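Local coordinates for CAS6A (Thermus thermophilus, PDB 4C97), which probably acts as a Cas6 endoribonuclease that recognises and cuts CRISPR precursor RNA in antiviral defence, at residues Gly27-Leu32 and Phe48-Gly53; Ser119-Leu124 and Thr176-Glu181; Arg145-Ser150 and Ser225-Lys230; Arg154-Gly159 and Gly166-Leu171; Leu185-Arg188 and Asp192-Gly195. The protein carries 1 engineered substitution. All coordinates share one frame; numbering follows the deposited sequence. Where two conformers were deposited one is given.

Contact 1 of 5, residues Gly27-Leu32 and Phe48-Gly53; sequences GFFYGL and FALGFG
With chi1 at 176°, F29 sets its CG opposite its own backbone N and drops the ring from helix 22-36 toward the sheet. F48 answers from the strand: its CG stands between backbone N and carbonyl carbon (chi1 60°), which lifts the ring off the backbone to meet F29. The setting is the N-terminal ferredoxin-like fold, a beta-alpha-beta-beta-alpha-beta unit of the kind found in RAMP proteins, where the first helix lies against an antiparallel sheet and strand 48-55 forms one edge of it. F29 CE2 stands above the centre of one F48 face and comes within 3.4 Å of F48 CD1. The ring planes are clearly inclined to each other, and their centroids lie 4.6 Å apart. One residue beyond A49, L50 faces the helix again and grips F29 by its two methyls. L50 CD1 rests 3.8 Å from F29 CB, while L50 CD2 sits over a face of the F29 ring, 4.2 Å from its centroid, in a CH-pi contact. Y30 completes an aromatic cluster: starting to one side of the strand, it extends back to it, and its ring is nearly perpendicular to that of F48 (89°). V63 on strand 58-65 and L74 on helix 68-79 close round F29, so that this ring is wedged among both helices and the sheet. F48 O accepts a hydrogen bond from R154 NH2 of helix 144-158. At the Y30 end of the cluster Y30 CE1 lies 3.6 Å from F48 CZ, and Y30 OH follows at 3.7 Å from F48 CZ.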
# COMPACT_ATOMS: atom_id res chain seq x y z
N GLY A 27 -8.06 14.67 -1.00
CA GLY A 27 -9.22 15.55 -0.77
C GLY A 27 -10.48 14.98 -1.36
O GLY A 27 -11.58 15.03 -0.76
N PHE A 28 -10.34 14.42 -2.55
CA PHE A 28 -11.46 13.73 -3.19
C PHE A 28 -11.97 12.56 -2.35
O PHE A 28 -13.19 12.42 -2.05
CB PHE A 28 -11.00 13.25 -4.55
CG PHE A 28 -11.95 12.32 -5.22
CD1 PHE A 28 -13.10 12.81 -5.82
CD2 PHE A 28 -11.69 10.97 -5.28
CE1 PHE A 28 -13.98 11.96 -6.44
CE2 PHE A 28 -12.57 10.12 -5.90
CZ PHE A 28 -13.70 10.62 -6.48
N PHE A 29 -11.02 11.72 -1.94
CA PHE A 29 -11.35 10.57 -1.10
C PHE A 29 -12.02 11.01 0.21
O PHE A 29 -13.07 10.45 0.60
CB PHE A 29 -10.11 9.71 -0.83
CG PHE A 29 -10.37 8.58 0.09
CD1 PHE A 29 -11.06 7.47 -0.36
CD2 PHE A 29 -9.95 8.62 1.41
CE1 PHE A 29 -11.32 6.42 0.48
CE2 PHE A 29 -10.22 7.56 2.26
CZ PHE A 29 -10.90 6.46 1.79
N TYR A 30 -11.49 12.03 0.87
CA TYR A 30 -12.08 12.51 2.11
C TYR A 30 -13.46 13.10 1.85
O TYR A 30 -14.35 12.99 2.68
CB TYR A 30 -11.16 13.52 2.80
CG TYR A 30 -9.98 12.90 3.55
CD1 TYR A 30 -9.70 11.55 3.50
CD2 TYR A 30 -9.13 13.70 4.31
CE1 TYR A 30 -8.63 11.01 4.20
CE2 TYR A 30 -8.05 13.15 5.01
CZ TYR A 30 -7.81 11.82 4.95
OH TYR A 30 -6.73 11.30 5.64
N GLY A 31 -13.65 13.72 0.69
CA GLY A 31 -14.98 14.16 0.30
C GLY A 31 -15.98 13.02 0.24
O GLY A 31 -17.11 13.14 0.73
N LEU A 32 -15.59 11.92 -0.40
CA LEU A 32 -16.44 10.72 -0.33
C LEU A 32 -16.64 10.18 1.10
O LEU A 32 -17.73 9.76 1.48
CB LEU A 32 -15.87 9.61 -1.20
CG LEU A 32 -15.79 9.92 -2.69
CD1 LEU A 32 -15.14 8.77 -3.41
CD2 LEU A 32 -17.17 10.19 -3.26
N PHE A 48 -7.33 2.65 5.14
CA PHE A 48 -7.28 2.84 3.72
C PHE A 48 -5.89 3.31 3.33
O PHE A 48 -5.06 3.62 4.18
CB PHE A 48 -8.30 3.91 3.28
CG PHE A 48 -8.07 5.25 3.91
CD1 PHE A 48 -7.25 6.18 3.29
CD2 PHE A 48 -8.66 5.58 5.10
CE1 PHE A 48 -7.03 7.43 3.88
CE2 PHE A 48 -8.44 6.81 5.69
CZ PHE A 48 -7.61 7.72 5.08
N ALA A 49 -5.65 3.33 2.03
CA ALA A 49 -4.47 3.98 1.47
C ALA A 49 -4.82 4.45 0.07
O ALA A 49 -5.78 3.98 -0.53
CB ALA A 49 -3.24 3.05 1.44
N LEU A 50 -4.04 5.39 -0.44
CA LEU A 50 -4.30 5.92 -1.76
C LEU A 50 -3.05 5.85 -2.60
O LEU A 50 -1.93 5.80 -2.07
CB LEU A 50 -4.81 7.37 -1.68
CG LEU A 50 -6.08 7.57 -0.86
CD1 LEU A 50 -6.37 9.05 -0.70
CD2 LEU A 50 -7.25 6.84 -1.52
N GLY A 51 -3.24 5.79 -3.90
CA GLY A 51 -2.11 5.80 -4.80
C GLY A 51 -2.47 6.28 -6.17
O GLY A 51 -3.62 6.50 -6.49
N PHE A 52 -1.44 6.44 -6.99
CA PHE A 52 -1.64 6.86 -8.35
C PHE A 52 -0.41 6.54 -9.15
O PHE A 52 0.69 6.32 -8.60
CB PHE A 52 -1.93 8.37 -8.43
CG PHE A 52 -0.87 9.23 -7.82
CD1 PHE A 52 -0.91 9.53 -6.47
CD2 PHE A 52 0.16 9.75 -8.59
CE1 PHE A 52 0.09 10.30 -5.90
CE2 PHE A 52 1.14 10.53 -8.01
CZ PHE A 52 1.10 10.79 -6.66
N GLY A 53 -0.59 6.49 -10.45
CA GLY A 53 0.53 6.18 -11.30
C GLY A 53 0.18 6.26 -12.76
O GLY A 53 -0.85 6.84 -13.15

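Contact 2 of 5, residues Ser119-Leu124 and Thr176-Glu181; sequences SRDLAL and TVRSLE
A salt bridge across the surface of the C-terminal ferredoxin-like sheet joins D121, at the start of strand 121-127, to R178, at the corner of strand 176-186. Strand 199-203 runs between these two strands, so the ion pair spans an intervening strand. The corner itself is a classic beta bulge: R178 and S179 both face V201, and the chain changes direction there. R178 sends its side chain back toward D121 through a bend at chi3 (-70°), which carries the guanidinium to the carboxylate. The approach is not a flat, two-pronged one. The planes of the two groups stand 76° apart, and D121 OD1 lies over one face of the guanidinium, 2.8 Å from R178 NH2. The second contact, from R178 NH1 to D121 OD2 at 2.9 Å, is a weak hydrogen bond, bent to 134° at the hydrogen. Much of the attraction is therefore probably electrostatic, with direction counting for less. D121 OD1 has a further partner in H203 ND1, a hydrogen bond from strand 199-203 itself, and R178 also packs against H203. The carboxylate thus ties all three strands together, and the histidine helps to fix its rotation. R178 is exposed, so the arginine side of the pair borders solvent. The backbone leading into D121 is held as well, because the chain enters its strand through an ST turn. In that turn S119 OG accepts a hydrogen bond from the D121 backbone N, 3.1 Å away.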
# COMPACT_ATOMS: atom_id res chain seq x y z
N SER A 119 7.86 -18.55 3.08
CA SER A 119 9.17 -18.42 2.52
C SER A 119 9.99 -17.54 3.44
O SER A 119 9.45 -16.63 4.05
CB SER A 119 9.12 -17.79 1.12
OG SER A 119 10.44 -17.55 0.67
N ARG A 120 11.27 -17.85 3.54
CA ARG A 120 12.23 -17.02 4.28
C ARG A 120 12.55 -15.72 3.56
O ARG A 120 13.06 -14.79 4.17
CB ARG A 120 13.52 -17.80 4.50
CG ARG A 120 13.32 -19.01 5.36
CD ARG A 120 14.61 -19.72 5.64
NE ARG A 120 14.55 -20.37 6.94
CZ ARG A 120 14.36 -21.67 7.15
NH1 ARG A 120 14.22 -22.51 6.13
NH2 ARG A 120 14.33 -22.12 8.39
N ASP A 121 12.24 -15.66 2.27
CA ASP A 121 12.55 -14.50 1.44
C ASP A 121 11.30 -13.69 1.12
O ASP A 121 10.21 -14.24 0.91
CB ASP A 121 13.17 -14.92 0.12
CG ASP A 121 14.50 -15.61 0.28
OD1 ASP A 121 15.25 -15.27 1.21
OD2 ASP A 121 14.78 -16.51 -0.55
N LEU A 122 11.46 -12.37 1.09
CA LEU A 122 10.38 -11.50 0.64
C LEU A 122 10.97 -10.39 -0.21
O LEU A 122 11.76 -9.56 0.27
CB LEU A 122 9.59 -10.92 1.81
CG LEU A 122 8.51 -9.88 1.42
CD1 LEU A 122 7.43 -10.51 0.56
CD2 LEU A 122 7.95 -9.22 2.64
N ALA A 123 10.63 -10.40 -1.50
CA ALA A 123 11.08 -9.36 -2.41
C ALA A 123 9.97 -8.33 -2.53
O ALA A 123 8.87 -8.66 -2.95
CB ALA A 123 11.38 -9.94 -3.77
N LEU A 124 10.27 -7.10 -2.15
CA LEU A 124 9.32 -6.01 -2.28
C LEU A 124 9.80 -5.02 -3.30
O LEU A 124 10.99 -4.68 -3.36
CB LEU A 124 9.10 -5.28 -0.96
CG LEU A 124 8.36 -6.04 0.12
CD1 LEU A 124 8.29 -5.19 1.37
CD2 LEU A 124 6.96 -6.42 -0.36
N THR A 176 17.03 -9.81 7.68
CA THR A 176 18.13 -9.08 7.07
C THR A 176 17.77 -8.69 5.64
O THR A 176 16.66 -8.95 5.16
CB THR A 176 19.46 -9.87 7.12
OG1 THR A 176 20.53 -9.01 6.78
CG2 THR A 176 19.45 -11.06 6.17
N VAL A 177 18.71 -8.06 4.97
CA VAL A 177 18.57 -7.72 3.58
C VAL A 177 19.53 -8.52 2.75
O VAL A 177 20.74 -8.49 2.99
CB VAL A 177 18.78 -6.21 3.34
CG1 VAL A 177 18.88 -5.92 1.87
CG2 VAL A 177 17.64 -5.39 3.96
N ARG A 178 19.01 -9.27 1.78
CA ARG A 178 19.83 -10.01 0.84
C ARG A 178 20.28 -9.13 -0.32
O ARG A 178 21.42 -9.23 -0.76
CB ARG A 178 19.08 -11.24 0.30
CG ARG A 178 19.78 -11.92 -0.86
CD ARG A 178 18.88 -12.95 -1.48
NE ARG A 178 18.72 -14.09 -0.58
CZ ARG A 178 17.80 -15.02 -0.72
NH1 ARG A 178 16.93 -14.96 -1.72
NH2 ARG A 178 17.74 -16.03 0.14
N SER A 179 19.39 -8.30 -0.86
CA SER A 179 19.77 -7.38 -1.91
C SER A 179 18.93 -6.11 -1.86
O SER A 179 17.80 -6.09 -1.35
CB SER A 179 19.64 -8.01 -3.29
OG SER A 179 18.32 -8.42 -3.52
N LEU A 180 19.50 -5.05 -2.42
CA LEU A 180 18.80 -3.77 -2.52
C LEU A 180 19.25 -3.06 -3.77
O LEU A 180 20.43 -3.07 -4.10
CB LEU A 180 19.07 -2.91 -1.29
CG LEU A 180 18.57 -1.47 -1.23
CD1 LEU A 180 18.33 -1.10 0.23
CD2 LEU A 180 19.54 -0.46 -1.88
N GLU A 181 18.30 -2.45 -4.46
CA GLU A 181 18.62 -1.62 -5.60
C GLU A 181 17.60 -0.54 -5.73
O GLU A 181 16.41 -0.81 -5.86
CB GLU A 181 18.70 -2.43 -6.89
CG GLU A 181 19.07 -1.56 -8.07
CD GLU A 181 19.42 -2.34 -9.32
OE1 GLU A 181 18.92 -3.46 -9.50
OE2 GLU A 181 20.19 -1.79 -10.14

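Contact 3 of 5, residues Arg145-Ser150 and Ser225-Lys230; sequences RLVLES and SGVGAK. With SO4 (sulfate ion), chain C.
S150, on helix 144-158, reaches G228 in the loop that follows helix 209-225, the glycine-rich loop characteristic of RAMP proteins. Its CB comes first, 3.7 Å from G228 N, and OG then closes in. With chi1 at -178° the hydroxyl extends away from the S150 backbone N, straight to the loop. There S150 OG accepts the hydrogen bond of G228 N at 2.9 Å, with an N-H...O angle of 152°. Two waters share the same oxygen. Water 1 lies 3.0 Å from S150 OG and donates to G226 O at 2.7 Å, while water 2 lies 2.7 Å from S150 OG and donates only weakly to G228 O. A buried hydroxyl thus gathers three polar partners and holds the loop at G226, through water 1, and at G228, the residues flanking V227. G226 and G228 both have positive phi, a backbone shape that favours glycine. One helical turn earlier V147 adds the apolar half of the contact, its CG1 touching V227 CG1 at 4.1 Å. Farther along, K230 swings away from the helix and holds a sulfate, probably from the crystallisation liquor: K230 NZ donates to O2 at 2.8 Å and weakly to O1. R26 NH2 binds the same anion. In the fold, V147 and V227 both pack on F126 of strand 121-127 and F132 of strand 129-134, and V227 also leans on L151, so the loop is pinned between helix 144-158 and these two strands.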
# COMPACT_ATOMS: atom_id res chain seq x y z
N ARG A 145 13.28 -3.65 9.89
CA ARG A 145 12.43 -3.42 11.06
C ARG A 145 11.35 -2.34 10.78
O ARG A 145 10.20 -2.44 11.24
CB ARG A 145 13.27 -3.05 12.27
CG ARG A 145 14.01 -1.78 12.08
CD ARG A 145 14.97 -1.51 13.21
NE ARG A 145 15.54 -0.18 13.01
CZ ARG A 145 15.00 0.96 13.45
NH1 ARG A 145 13.87 0.96 14.16
NH2 ARG A 145 15.60 2.11 13.19
N LEU A 146 11.72 -1.36 9.96
CA LEU A 146 10.80 -0.28 9.64
C LEU A 146 9.66 -0.74 8.70
O LEU A 146 8.47 -0.47 8.96
CB LEU A 146 11.54 0.90 9.02
CG LEU A 146 12.50 1.62 9.96
CD1 LEU A 146 13.25 2.72 9.26
CD2 LEU A 146 11.77 2.19 11.18
N VAL A 147 10.06 -1.39 7.61
CA VAL A 147 9.14 -1.90 6.61
C VAL A 147 8.18 -2.91 7.24
O VAL A 147 6.90 -2.78 7.13
CB VAL A 147 9.94 -2.56 5.43
CG1 VAL A 147 9.01 -3.34 4.49
CG2 VAL A 147 10.70 -1.52 4.68
N LEU A 148 8.76 -3.89 7.91
CA LEU A 148 7.97 -4.98 8.46
C LEU A 148 7.12 -4.53 9.64
O LEU A 148 5.98 -5.01 9.77
CB LEU A 148 8.83 -6.19 8.78
CG LEU A 148 9.53 -6.77 7.55
CD1 LEU A 148 10.34 -7.96 8.01
CD2 LEU A 148 8.59 -7.19 6.42
N GLU A 149 7.62 -3.62 10.49
CA GLU A 149 6.78 -3.11 11.57
C GLU A 149 5.61 -2.33 10.98
O GLU A 149 4.48 -2.43 11.50
CB GLU A 149 7.56 -2.24 12.53
CG GLU A 149 6.80 -1.85 13.78
CD GLU A 149 5.94 -0.61 13.63
OE1 GLU A 149 6.12 0.17 12.67
OE2 GLU A 149 5.05 -0.40 14.50
N SER A 150 5.86 -1.54 9.94
CA SER A 150 4.76 -0.80 9.31
C SER A 150 3.67 -1.72 8.84
O SER A 150 2.48 -1.51 9.13
CB SER A 150 5.29 0.01 8.13
OG SER A 150 4.24 0.75 7.56
N SER A 225 -1.96 -2.23 1.73
CA SER A 225 -1.71 -1.21 2.75
C SER A 225 -0.68 -0.15 2.33
O SER A 225 -0.74 1.02 2.75
CB SER A 225 -1.20 -1.85 4.03
OG SER A 225 0.01 -2.52 3.79
N GLY A 226 0.27 -0.56 1.51
CA GLY A 226 1.45 0.24 1.29
C GLY A 226 2.35 0.17 2.51
O GLY A 226 2.07 -0.51 3.50
N VAL A 227 3.46 0.89 2.43
CA VAL A 227 4.50 0.78 3.44
C VAL A 227 4.89 2.17 3.96
O VAL A 227 5.07 3.10 3.19
CB VAL A 227 5.75 0.13 2.87
CG1 VAL A 227 6.87 0.15 3.90
CG2 VAL A 227 5.49 -1.32 2.43
N GLY A 228 5.02 2.28 5.28
CA GLY A 228 5.53 3.50 5.89
C GLY A 228 4.53 4.63 6.00
O GLY A 228 3.32 4.41 6.12
N ALA A 229 5.05 5.84 5.97
CA ALA A 229 4.29 7.04 6.29
C ALA A 229 3.58 7.63 5.08
O ALA A 229 4.03 7.50 3.95
CB ALA A 229 5.21 8.07 6.90
N LYS A 230 2.48 8.32 5.36
CA LYS A 230 1.76 9.12 4.37
C LYS A 230 1.29 8.28 3.19
O LYS A 230 1.27 8.75 2.06
CB LYS A 230 2.60 10.32 3.96
CG LYS A 230 3.04 11.06 5.21
CD LYS A 230 2.78 12.54 5.19
CE LYS A 230 3.19 13.17 6.52
NZ LYS A 230 2.02 13.29 7.45
S SO4 C . -0.94 14.91 6.81
O1 SO4 C . -0.37 14.17 5.72
O2 SO4 C . 0.16 15.33 7.67
O3 SO4 C . -1.67 16.05 6.27
O4 SO4 C . -1.89 14.09 7.55
O HOH W 1 1.81 -0.23 6.19
O HOH W 2 3.62 2.78 9.17

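Contact 4 of 5, residues Arg154-Gly159 and Gly166-Leu171; sequences RLEAFG and GVREAL
E156 and R168 carry this contact alone, two long side chains meeting between helices whose backbones stand well apart: the nearest CA atoms, those of E156 and R168, are 11.0 Å from each other. The tight part is a salt bridge. R168 NH2 donates to E156 OE1 at 2.9 Å, with an angle of 144° at the hydrogen. The acceptor lies almost in the guanidinium plane, at its edge, yet the donor comes to the carboxylate from above, 48° out of its plane. The two planes are skewed to each other, and one oxygen does the direct work. R168 manages the approach by bending at chi3 (-78°), which turns the guanidinium toward the end of E156, whose chain is extended beyond CG. The loose side is filled by water 3. It accepts from R168 NE at 2.8 Å and donates to E156 OE2, although the distance modelled there is shorter than normal and its exact value is doubtful. E156 OE2 is also bound by the backbone N of A163, in the connection between the helices. The carboxylate is thereby anchored to that loop as well as to the arginine. Both residues are partly exposed, and they bury little surface. Helices 144-158 and 165-174 are two consecutive helices joined by a short loop within the C-terminal ferredoxin-like domain, here bridged by a surface ion pair and a water.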
# COMPACT_ATOMS: atom_id res chain seq x y z
N ARG A 154 -0.29 -2.48 10.82
CA ARG A 154 -1.54 -2.25 10.11
C ARG A 154 -2.30 -3.56 9.89
O ARG A 154 -3.54 -3.61 9.96
CB ARG A 154 -1.27 -1.52 8.80
CG ARG A 154 -0.54 -0.18 8.99
CD ARG A 154 -0.60 0.68 7.75
NE ARG A 154 -1.88 1.36 7.68
CZ ARG A 154 -2.36 2.00 6.61
NH1 ARG A 154 -1.67 2.08 5.47
NH2 ARG A 154 -3.53 2.57 6.71
N LEU A 155 -1.56 -4.63 9.64
CA LEU A 155 -2.21 -5.93 9.50
C LEU A 155 -2.87 -6.35 10.81
O LEU A 155 -3.98 -6.93 10.82
CB LEU A 155 -1.21 -6.97 9.03
CG LEU A 155 -1.74 -8.40 8.94
CD1 LEU A 155 -2.95 -8.48 8.00
CD2 LEU A 155 -0.63 -9.32 8.50
N GLU A 156 -2.21 -6.04 11.92
CA GLU A 156 -2.79 -6.30 13.23
C GLU A 156 -3.94 -5.35 13.56
O GLU A 156 -4.88 -5.76 14.25
CB GLU A 156 -1.70 -6.27 14.32
CG GLU A 156 -0.76 -7.45 14.22
CD GLU A 156 0.27 -7.50 15.35
OE1 GLU A 156 0.46 -6.48 16.05
OE2 GLU A 156 0.87 -8.58 15.55
N ALA A 157 -3.88 -4.10 13.10
CA ALA A 157 -5.00 -3.17 13.29
C ALA A 157 -6.26 -3.60 12.57
O ALA A 157 -7.37 -3.48 13.11
CB ALA A 157 -4.62 -1.78 12.86
N PHE A 158 -6.11 -4.05 11.33
CA PHE A 158 -7.28 -4.26 10.49
C PHE A 158 -7.70 -5.70 10.23
O PHE A 158 -8.85 -5.96 9.84
CB PHE A 158 -7.07 -3.52 9.19
CG PHE A 158 -6.77 -2.08 9.38
CD1 PHE A 158 -7.60 -1.30 10.17
CD2 PHE A 158 -5.67 -1.50 8.80
CE1 PHE A 158 -7.32 0.04 10.37
CE2 PHE A 158 -5.39 -0.17 8.99
CZ PHE A 158 -6.22 0.59 9.78
N GLY A 159 -6.78 -6.63 10.46
CA GLY A 159 -7.04 -8.03 10.24
C GLY A 159 -7.48 -8.79 11.48
O GLY A 159 -7.59 -8.21 12.56
N GLY A 166 7.02 -13.60 19.90
CA GLY A 166 8.24 -14.17 19.35
C GLY A 166 8.35 -14.10 17.83
O GLY A 166 9.46 -13.98 17.29
N VAL A 167 7.20 -14.22 17.15
CA VAL A 167 7.14 -14.07 15.68
C VAL A 167 7.46 -12.63 15.29
O VAL A 167 8.27 -12.37 14.40
CB VAL A 167 5.76 -14.50 15.10
CG1 VAL A 167 5.65 -14.12 13.61
CG2 VAL A 167 5.56 -15.97 15.30
N ARG A 168 6.82 -11.69 15.98
CA ARG A 168 7.13 -10.28 15.82
C ARG A 168 8.62 -10.03 16.02
O ARG A 168 9.28 -9.36 15.21
CB ARG A 168 6.31 -9.43 16.80
CG ARG A 168 6.74 -7.98 16.91
CD ARG A 168 5.86 -7.18 17.87
NE ARG A 168 4.58 -6.80 17.27
CZ ARG A 168 4.31 -5.61 16.73
NH1 ARG A 168 5.20 -4.62 16.75
NH2 ARG A 168 3.12 -5.39 16.21
N GLU A 169 9.17 -10.59 17.10
CA GLU A 169 10.57 -10.36 17.42
C GLU A 169 11.47 -10.87 16.30
O GLU A 169 12.42 -10.20 15.88
CB GLU A 169 10.93 -11.03 18.76
CG GLU A 169 12.23 -10.55 19.38
CD GLU A 169 13.46 -11.23 18.79
OE1 GLU A 169 13.34 -12.32 18.18
OE2 GLU A 169 14.57 -10.67 18.96
N ALA A 170 11.17 -12.08 15.82
CA ALA A 170 11.93 -12.61 14.68
C ALA A 170 11.81 -11.71 13.45
O ALA A 170 12.82 -11.38 12.81
CB ALA A 170 11.46 -13.98 14.34
N LEU A 171 10.59 -11.32 13.11
CA LEU A 171 10.39 -10.53 11.90
C LEU A 171 11.15 -9.21 11.98
O LEU A 171 11.83 -8.82 11.03
CB LEU A 171 8.91 -10.25 11.67
CG LEU A 171 8.08 -11.46 11.26
CD1 LEU A 171 6.62 -11.15 11.45
CD2 LEU A 171 8.38 -11.89 9.82
O HOH W 3 2.67 -8.81 17.18

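Contact 5 of 5, residues Leu185-Arg188 and Asp192-Gly195; sequences LPAR and DTAG
L185 and G195 pair through their flat backbone N-H and C=O groups in a beta hairpin, formed by the end of strand 176-186 and the start of strand 194-197. G195 N donates to L185 O at 2.8 Å. The return bond, from L185 N to G195 O, is also 2.8 Å long. Together they make L185 and G195 an antiparallel hydrogen-bonded pair. Nearer the turn lies a flat group met face-on, the guanidinium of R188, with P186 CB 3.5 Å above one of its faces, a contact within the same arm. P186 and A194 form the next, non-hydrogen-bonded pair, with their CA atoms only 4.2 Å apart. Proline fits this place, since no N-H is needed across such a pair. A194 CA, across from P186, makes a CH...O contact with L185 O at 3.2 Å. One step on, A187 N gives an almost straight hydrogen bond (172°) to T193 O at 2.9 Å. Both A187 and T193 pack on F131 of strand 129-134, which links the base of the turn to that second, smaller sheet. T193 OG1 is bound to H138 ND1 and to V191 O, an arrangement that holds the threonine's rotation. A chi1 of -61° puts T193 CG2 anti to the backbone N of its own residue, where it meets the methyl of A187, with T193 CG2 and A187 CB 3.9 Å apart.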
# COMPACT_ATOMS: atom_id res chain seq x y z
N LEU A 185 13.74 9.64 -3.99
CA LEU A 185 13.16 10.71 -4.78
C LEU A 185 12.45 11.67 -3.84
O LEU A 185 11.98 11.27 -2.77
CB LEU A 185 12.15 10.17 -5.80
CG LEU A 185 12.64 9.22 -6.91
CD1 LEU A 185 11.46 8.73 -7.74
CD2 LEU A 185 13.69 9.89 -7.80
N PRO A 186 12.38 12.95 -4.21
CA PRO A 186 11.72 13.89 -3.30
C PRO A 186 10.24 13.63 -3.13
O PRO A 186 9.54 13.25 -4.07
CB PRO A 186 11.90 15.25 -3.99
CG PRO A 186 13.12 15.10 -4.82
CD PRO A 186 13.05 13.66 -5.32
N ALA A 187 9.76 13.84 -1.92
CA ALA A 187 8.34 13.78 -1.61
C ALA A 187 7.86 15.22 -1.61
O ALA A 187 8.03 15.94 -0.64
CB ALA A 187 8.12 13.15 -0.27
N ARG A 188 7.27 15.63 -2.73
CA ARG A 188 7.10 17.05 -3.00
C ARG A 188 6.04 17.72 -2.12
O ARG A 188 6.03 18.94 -2.00
CB ARG A 188 6.81 17.29 -4.50
CG ARG A 188 7.98 16.99 -5.46
CD ARG A 188 9.13 18.01 -5.39
NE ARG A 188 10.08 17.88 -6.51
CZ ARG A 188 11.38 18.17 -6.46
NH1 ARG A 188 11.93 18.61 -5.33
NH2 ARG A 188 12.14 18.02 -7.53
N ASP A 192 11.64 18.67 3.37
CA ASP A 192 12.92 18.00 3.56
C ASP A 192 12.76 16.50 3.66
O ASP A 192 13.30 15.89 4.57
CB ASP A 192 13.64 18.49 4.83
CG ASP A 192 13.96 19.98 4.81
OD1 ASP A 192 14.25 20.51 3.71
OD2 ASP A 192 13.95 20.61 5.89
N THR A 193 11.99 15.91 2.75
CA THR A 193 11.70 14.50 2.79
C THR A 193 11.92 13.87 1.43
O THR A 193 11.45 14.37 0.43
CB THR A 193 10.24 14.26 3.20
OG1 THR A 193 10.02 14.81 4.51
CG2 THR A 193 9.87 12.78 3.21
N ALA A 194 12.67 12.76 1.42
CA ALA A 194 12.74 11.91 0.25
C ALA A 194 12.22 10.53 0.62
O ALA A 194 12.05 10.21 1.80
CB ALA A 194 14.16 11.81 -0.28
N GLY A 195 11.90 9.74 -0.40
CA GLY A 195 11.49 8.37 -0.18
C GLY A 195 12.14 7.41 -1.15
O GLY A 195 12.45 7.77 -2.29

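How the contacts relate
Contact 1 sits in the N-terminal ferredoxin-like half and contacts 2 to 5 in the C-terminal one, the two-domain plan of Cas6 proteins. Contacts 1 and 2, their centres 30 Å apart, lie on opposite sides of the chain's centre. Contact 3 is central: its helix 144-158 also serves contact 4, centred 12 Å away, and V147 touches L124 of contact 2. Across the domain border contact 1 meets contact 4 at F48 and R154, and A49 packs on S225 of contact 3. Contacts 2 and 5 share strand 176-186, their centres 24 Å apart. In sequence contact 1 closes first; contacts 2 and 3 interleave and contact 3 spans contacts 4 and 5, tying distant segments together in the C-terminal half.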